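Local coordinates for regulatory protein CII (Enterobacteria phage lambda, PDB 1ZS4), which activates transcription from the phage promoters for the repressor and integrase genes, binding DNA as a helix-turn-helix homotetramer so that the virus can enter latency, at the interface of chains A and B. Numbering follows the deposited sequence. Chains: chain A/B, Regulatory protein CII.

The interface of chains A and B. Residues chain A 25, 30, 33-34; chain B 55, 58-59.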
loop_
_atom_site.group_PDB
_atom_site.type_symbol
_atom_site.label_atom_id
_atom_site.label_comp_id
_atom_site.label_asym_id
_atom_site.label_seq_id
_atom_site.Cartn_x
_atom_site.Cartn_y
_atom_site.Cartn_z
ATOM N N LEU A 25 16.551 -23.918 15.780
ATOM C CA LEU A 25 15.510 -24.801 15.265
ATOM C C LEU A 25 16.160 -25.724 14.236
ATOM O O LEU A 25 15.873 -26.920 14.184
ATOM C CB LEU A 25 14.397 -23.989 14.582
ATOM C CG LEU A 25 12.940 -24.478 14.642
ATOM C CD1 LEU A 25 12.132 -23.760 13.565
ATOM C CD2 LEU A 25 12.842 -25.979 14.449
ATOM N N THR A 30 13.506 -25.352 9.848
ATOM C CA THR A 30 12.819 -24.078 9.622
ATOM C C THR A 30 12.220 -24.092 8.221
ATOM O O THR A 30 11.083 -23.664 8.023
ATOM C CB THR A 30 13.794 -22.871 9.722
ATOM O OG1 THR A 30 14.280 -22.769 11.065
ATOM C CG2 THR A 30 13.088 -21.553 9.341
ATOM N N ALA A 33 9.035 -26.095 8.070
ATOM C CA ALA A 33 7.913 -25.412 8.700
ATOM C C ALA A 33 7.401 -24.234 7.861
ATOM O O ALA A 33 6.197 -24.005 7.768
ATOM C CB ALA A 33 8.310 -24.949 10.111
ATOM N N VAL A 34 8.314 -23.495 7.236
ATOM C CA VAL A 34 7.929 -22.347 6.421
ATOM C C VAL A 34 7.357 -22.762 5.079
ATOM O O VAL A 34 6.505 -22.078 4.512
ATOM C CB VAL A 34 9.134 -21.423 6.206
ATOM C CG1 VAL A 34 8.812 -20.345 5.163
ATOM C CG2 VAL A 34 9.497 -20.783 7.532
ATOM N N LEU B 55 7.763 -16.963 8.529
ATOM C CA LEU B 55 9.060 -17.181 9.171
ATOM C C LEU B 55 9.004 -16.749 10.639
ATOM O O LEU B 55 9.444 -17.487 11.533
ATOM C CB LEU B 55 10.166 -16.399 8.440
ATOM C CG LEU B 55 11.564 -16.500 9.065
ATOM C CD1 LEU B 55 12.051 -17.949 9.032
ATOM C CD2 LEU B 55 12.535 -15.586 8.301
ATOM N N VAL B 58 7.104 -19.208 12.731
ATOM C CA VAL B 58 7.896 -20.400 12.959
ATOM C C VAL B 58 8.972 -20.179 14.008
ATOM O O VAL B 58 9.261 -21.082 14.797
ATOM C CB VAL B 58 8.520 -20.891 11.635
ATOM C CG1 VAL B 58 9.623 -21.903 11.908
ATOM C CG2 VAL B 58 7.442 -21.515 10.784
ATOM N N LEU B 59 9.537 -18.976 14.045
ATOM C CA LEU B 59 10.595 -18.657 15.011
ATOM C C LEU B 59 9.991 -18.160 16.320
ATOM O O LEU B 59 10.709 -17.772 17.246
ATOM C CB LEU B 59 11.531 -17.596 14.423
ATOM C CG LEU B 59 12.168 -18.013 13.089
ATOM C CD1 LEU B 59 13.099 -16.918 12.590
ATOM C CD2 LEU B 59 12.960 -19.307 13.300
#
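B:Val58 lays both methyls of its forked side chain against an apolar face of chain A formed by A:Leu25, A:Ala33 and A:Val34. This is a small hydrophobic patch of the subunit interface, within a protein that works as a homotetramer; about 160 Å² of protein surface is hidden in it, with 63 Å² belonging to B:Val58. CG1, anti to the backbone N of B:Val58 (chi1 165°), lies against the CD1 methyl of A:Leu25 at 3.5 Å, the two side chains crossing at about a right angle. CG2 rests on the CB methyl of A:Ala33 at 3.6 Å and also meets A:Val34 CG2 at 3.9 Å. A:Ala33 CB therefore faces the fork itself, since CG1 of B:Val58 is within 3.8 Å of it as well. One helical turn before B:Val58, B:Leu55 extends the contact: its CD1 methyl meets CG2 of A:Thr30 at 3.8 Å, while A:Val34 CG2 reaches over the B:Leu55 backbone, 4.0 Å from CA. In A:Thr30 a chi1 of -65° sets the hydroxyl OG1 beside the backbone N and anti to the carbonyl carbon, which turns the CG2 methyl anti to N and toward chain B. Behind the first shell, helix 27-34 of chain A, the first helix of the helix-turn-helix motif, sets A:Thr30, A:Ala33 and A:Val34 along one face, and A:Leu25 flanks it from the C-terminal end of helix 7-25. On the partner, helix 41-58 carries B:Leu55 and B:Val58. B:Leu59, just past that helix, adds a looser flank, its CD2 methyl standing 4.3 Å from the hydroxyl OG1 of A:Thr30.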